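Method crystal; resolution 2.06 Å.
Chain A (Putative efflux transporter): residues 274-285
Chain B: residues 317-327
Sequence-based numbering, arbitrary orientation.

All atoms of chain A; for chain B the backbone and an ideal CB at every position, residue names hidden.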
# COMPACT_ATOMS: atom_id res chain seq x y z
N VAL A 274 0.42 0.58 23.89
CA VAL A 274 1.42 1.65 23.89
C VAL A 274 1.51 2.23 25.31
O VAL A 274 0.58 2.06 26.11
CB VAL A 274 1.15 2.81 22.86
CG1 VAL A 274 1.19 2.32 21.42
CG2 VAL A 274 -0.15 3.55 23.19
N TRP A 275 2.57 2.99 25.57
CA TRP A 275 2.69 3.78 26.80
C TRP A 275 2.35 5.21 26.43
O TRP A 275 3.04 5.78 25.59
CB TRP A 275 4.11 3.73 27.40
CG TRP A 275 4.54 2.43 28.01
CD1 TRP A 275 5.56 1.62 27.60
CD2 TRP A 275 3.99 1.81 29.19
NE1 TRP A 275 5.69 0.54 28.44
CE2 TRP A 275 4.73 0.63 29.42
CE3 TRP A 275 2.97 2.17 30.09
CZ2 TRP A 275 4.46 -0.22 30.51
CZ3 TRP A 275 2.71 1.34 31.17
CH2 TRP A 275 3.43 0.14 31.35
N ILE A 276 1.28 5.75 27.00
CA ILE A 276 0.89 7.14 26.84
C ILE A 276 1.64 7.97 27.90
O ILE A 276 1.63 7.62 29.07
CB ILE A 276 -0.67 7.32 26.95
CG1 ILE A 276 -1.40 6.78 25.69
CG2 ILE A 276 -1.09 8.83 27.22
CD1 ILE A 276 -1.19 7.63 24.44
N VAL A 277 2.27 9.07 27.47
CA VAL A 277 2.98 9.99 28.35
C VAL A 277 2.07 11.18 28.66
O VAL A 277 1.74 11.95 27.77
CB VAL A 277 4.32 10.46 27.73
CG1 VAL A 277 5.05 11.42 28.68
CG2 VAL A 277 5.19 9.27 27.37
N LYS A 278 1.67 11.30 29.93
CA LYS A 278 0.87 12.39 30.46
C LYS A 278 1.52 12.84 31.77
O LYS A 278 1.74 12.01 32.65
CB LYS A 278 -0.61 11.99 30.68
CG LYS A 278 -1.54 13.20 30.85
CD LYS A 278 -1.99 13.75 29.49
CE LYS A 278 -2.12 15.26 29.43
NZ LYS A 278 -2.36 15.72 28.03
N ASP A 279 1.87 14.14 31.84
CA ASP A 279 2.51 14.83 32.97
C ASP A 279 3.77 14.06 33.42
O ASP A 279 3.89 13.67 34.59
CB ASP A 279 1.51 15.04 34.13
CG ASP A 279 0.26 15.82 33.76
OD1 ASP A 279 0.39 16.91 33.13
OD2 ASP A 279 -0.86 15.36 34.11
N ASN A 280 4.66 13.76 32.45
CA ASN A 280 5.94 13.06 32.65
C ASN A 280 5.79 11.71 33.41
O ASN A 280 6.72 11.29 34.11
CB ASN A 280 6.95 13.99 33.34
CG ASN A 280 7.54 15.03 32.41
OD1 ASN A 280 8.38 14.74 31.54
ND2 ASN A 280 7.13 16.28 32.59
N LYS A 281 4.63 11.03 33.24
CA LYS A 281 4.34 9.68 33.76
C LYS A 281 3.74 8.82 32.62
O LYS A 281 3.10 9.36 31.72
CB LYS A 281 3.38 9.67 34.96
CG LYS A 281 3.86 10.36 36.24
CD LYS A 281 2.67 10.74 37.13
CE LYS A 281 1.93 9.55 37.74
NZ LYS A 281 0.56 9.89 38.22
N VAL A 282 3.94 7.51 32.68
CA VAL A 282 3.40 6.62 31.66
C VAL A 282 2.22 5.82 32.19
O VAL A 282 2.17 5.49 33.36
CB VAL A 282 4.44 5.70 31.00
CG1 VAL A 282 5.46 6.51 30.20
CG2 VAL A 282 5.12 4.78 32.01
N ASN A 283 1.26 5.54 31.29
CA ASN A 283 0.06 4.73 31.53
C ASN A 283 -0.20 3.90 30.29
O ASN A 283 -0.19 4.43 29.17
CB ASN A 283 -1.15 5.58 31.88
CG ASN A 283 -1.00 6.29 33.21
OD1 ASN A 283 -0.61 7.45 33.27
ND2 ASN A 283 -1.26 5.58 34.30
N ARG A 284 -0.43 2.60 30.50
CA ARG A 284 -0.66 1.67 29.40
C ARG A 284 -2.01 1.95 28.71
O ARG A 284 -3.00 2.24 29.36
CB ARG A 284 -0.57 0.22 29.86
CG ARG A 284 -0.19 -0.74 28.73
CD ARG A 284 -0.15 -2.18 29.20
NE ARG A 284 -1.43 -2.60 29.79
CZ ARG A 284 -1.77 -3.87 30.00
NH1 ARG A 284 -0.95 -4.85 29.64
NH2 ARG A 284 -2.94 -4.17 30.54
N ARG A 285 -1.99 1.88 27.37
CA ARG A 285 -3.15 2.13 26.54
C ARG A 285 -3.28 1.04 25.48
O ARG A 285 -2.36 0.84 24.68
CB ARG A 285 -3.02 3.53 25.91
CG ARG A 285 -4.09 3.89 24.89
CD ARG A 285 -5.39 4.40 25.51
NE ARG A 285 -5.20 5.69 26.19
CZ ARG A 285 -5.08 6.86 25.59
NH1 ARG A 285 -5.15 6.95 24.26
NH2 ARG A 285 -4.90 7.97 26.30
N UNK B 317 11.30 -1.29 30.12
CA UNK B 317 11.79 -0.96 31.46
C UNK B 317 10.80 -0.04 32.20
O UNK B 317 11.21 0.78 33.01
CB UNK B 317 13.16 -0.29 31.37
N UNK B 318 9.50 -0.19 31.93
CA UNK B 318 8.48 0.68 32.51
C UNK B 318 7.35 -0.09 33.15
O UNK B 318 7.00 -1.18 32.70
CB UNK B 318 7.91 1.61 31.44
N UNK B 319 6.74 0.52 34.17
CA UNK B 319 5.55 -0.01 34.87
C UNK B 319 4.48 1.10 34.90
O UNK B 319 4.80 2.28 34.74
CB UNK B 319 5.90 -0.47 36.29
N UNK B 320 3.21 0.71 35.08
CA UNK B 320 2.06 1.62 35.13
C UNK B 320 2.30 2.76 36.13
O UNK B 320 2.64 2.50 37.28
CB UNK B 320 0.79 0.85 35.51
N UNK B 321 2.17 4.00 35.67
CA UNK B 321 2.33 5.19 36.51
C UNK B 321 3.75 5.67 36.73
O UNK B 321 3.95 6.70 37.39
CB UNK B 321 1.70 4.92 37.88
N UNK B 322 4.75 4.95 36.19
CA UNK B 322 6.16 5.32 36.40
C UNK B 322 6.50 6.70 35.81
O UNK B 322 6.08 7.04 34.72
CB UNK B 322 7.07 4.26 35.78
N UNK B 323 7.28 7.48 36.56
CA UNK B 323 7.81 8.76 36.11
C UNK B 323 8.84 8.54 35.00
O UNK B 323 9.62 7.58 35.06
CB UNK B 323 8.43 9.53 37.28
N UNK B 324 8.91 9.48 34.05
CA UNK B 324 9.89 9.38 32.98
C UNK B 324 10.57 10.71 32.75
O UNK B 324 10.10 11.75 33.22
CB UNK B 324 9.23 8.89 31.69
N UNK B 325 11.63 10.69 31.93
CA UNK B 325 12.26 11.91 31.45
C UNK B 325 12.37 11.74 29.95
O UNK B 325 12.92 10.74 29.47
CB UNK B 325 13.62 12.17 32.10
N UNK B 326 11.77 12.67 29.20
CA UNK B 326 11.83 12.62 27.75
C UNK B 326 13.23 13.02 27.31
O UNK B 326 13.73 14.07 27.75
CB UNK B 326 10.77 13.53 27.12
N UNK B 327 13.91 12.15 26.55
CA UNK B 327 15.28 12.42 26.08
C UNK B 327 15.28 12.39 24.54
O UNK B 327 14.43 11.72 23.95
CB UNK B 327 16.27 11.40 26.65

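Chain A contributes a beta hairpin, strands 274-278 and 281-285, and the chain B segment runs along its second strand. At position 317 CA-to-CB points away and chain A offers nothing near the ideal CB, so many residues would suit; it is B:Gln317.

Position 318 points toward chain A, its ideal CB 3.9 Å from A:Trp275 NE1 and 4.3 Å from A:Val282 CG2. An indole beside a valine methyl favours an apolar side chain, such as leucine, isoleucine or methionine. B:Leu318 fills the place: its CD1 lies over the indole face, 3.7 Å from A:Trp275 CD1, and 4.2 Å from A:Val282 CG2.

Position 319 points away into space free of chain A, leaving the choice wide; it is B:Val319.

At 320 CA-to-CB again points away, yet the free backbone N of A:Arg284 and the amide of A:Asn283 lie within reach of a longer side chain. Glutamate suits best, since each of its oxygens can take one donor; glutamine could serve only one with the A:Asn283 amide as placed. B:Glu320 curls back, chi1 t and chi2 p: its OE1 accepts from A:Arg284 N at 2.8 Å, its OE2 from A:Asn283 ND2 at 2.6 Å. A water also joins OE2 to A:Arg284 O.

Position 321 has phi 83° and psi -2°, values that favour glycine at this point of a type II turn, although asparagine can adopt them. It is B:Gly321, whose N donates to A:Val282 O at 2.7 Å.

At 322 CA-to-CB points sideways, and the ideal CB lies 4.3 Å from A:Val282 CG2, compatible with an aliphatic residue or one with an aliphatic stem. B:Gln322 leads its end away from chain A, and its OE1 accepts from B:Val319 N at 3.1 Å, bracing the turn. The backbone O of B:Gln322 accepts a hydrogen bond from A:Val282 N at 3.0 Å.

Position 323 forms the single beta bridge, with A:Lys281. CA-to-CB points away overall, although the ideal CB of 323 lies 4.0 Å from A:Asn280 O; many side chains would suit, long polar ones among them. B:Arg323 reaches a water through NH1, and that water donates to A:Asn280 O.

At 324 the ideal CB is 4.7 Å from A:Val282 CG1, with A:Val277 farther along; isoleucine, leucine or valine would suit. B:Ile324 places CG2 3.8 Å from A:Val282 CG1 and CD1 3.8 Å from A:Val277 CG1, while its N donates to A:Asn280 O at 2.8 Å.

Position 325 points away with nothing of chain A near its ideal CB, so many residues would do; B:Lys325 makes no contact with the chain A stretch. Position 326 points sideways near A:Asn280 OD1, where polar residues are plausible; it is B:Glu326, and a water links its N to A:Asn280 OD1. Position 327 is out of reach of the chain A stretch and leaves the choice open; it is B:Val327.

Chain B, residues 317-327: QLVEGQRIKEV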
# COMPACT_ATOMS: atom_id res chain seq x y z
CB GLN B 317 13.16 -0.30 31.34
CG GLN B 317 14.21 -1.20 30.68
CD GLN B 317 15.21 -0.37 29.93
OE1 GLN B 317 14.93 0.15 28.84
NE2 GLN B 317 16.38 -0.19 30.52
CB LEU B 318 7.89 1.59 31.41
CG LEU B 318 8.82 2.63 30.83
CD1 LEU B 318 8.19 3.29 29.62
CD2 LEU B 318 9.19 3.68 31.87
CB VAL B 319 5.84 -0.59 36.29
CG1 VAL B 319 6.88 -1.70 36.25
CG2 VAL B 319 6.24 0.50 37.28
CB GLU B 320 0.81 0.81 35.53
CG GLU B 320 -0.50 1.59 35.47
CD GLU B 320 -0.91 2.09 34.10
OE1 GLU B 320 -0.45 1.51 33.09
OE2 GLU B 320 -1.73 3.03 34.03
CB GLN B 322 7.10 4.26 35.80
CG GLN B 322 8.58 4.48 36.13
CD GLN B 322 9.45 3.26 35.92
OE1 GLN B 322 9.01 2.22 35.44
NE2 GLN B 322 10.70 3.35 36.32
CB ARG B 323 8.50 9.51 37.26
CG ARG B 323 7.67 9.88 38.46
CD ARG B 323 8.62 10.57 39.43
NE ARG B 323 7.96 11.23 40.55
CZ ARG B 323 7.40 12.44 40.49
NH1 ARG B 323 7.39 13.12 39.35
NH2 ARG B 323 6.83 12.97 41.57
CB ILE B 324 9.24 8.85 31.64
CG1 ILE B 324 8.05 9.71 31.15
CG2 ILE B 324 8.85 7.37 31.72
CD1 ILE B 324 8.42 10.94 30.35
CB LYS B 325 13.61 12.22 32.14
CG LYS B 325 14.20 13.52 31.61
CD LYS B 325 15.63 13.75 32.03
CE LYS B 325 16.15 14.94 31.30
NZ LYS B 325 16.07 16.16 32.10
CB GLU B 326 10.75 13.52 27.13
CG GLU B 326 9.33 13.02 27.41
CD GLU B 326 8.20 13.59 26.56
OE1 GLU B 326 8.40 13.78 25.34
OE2 GLU B 326 7.10 13.81 27.11
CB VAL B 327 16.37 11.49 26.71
CG1 VAL B 327 16.46 11.69 28.22
CG2 VAL B 327 16.15 10.02 26.37
O HOH W 1 10.59 14.99 30.26
O HOH W 2 7.47 12.64 36.55
O HOH W 3 -3.60 2.47 32.01
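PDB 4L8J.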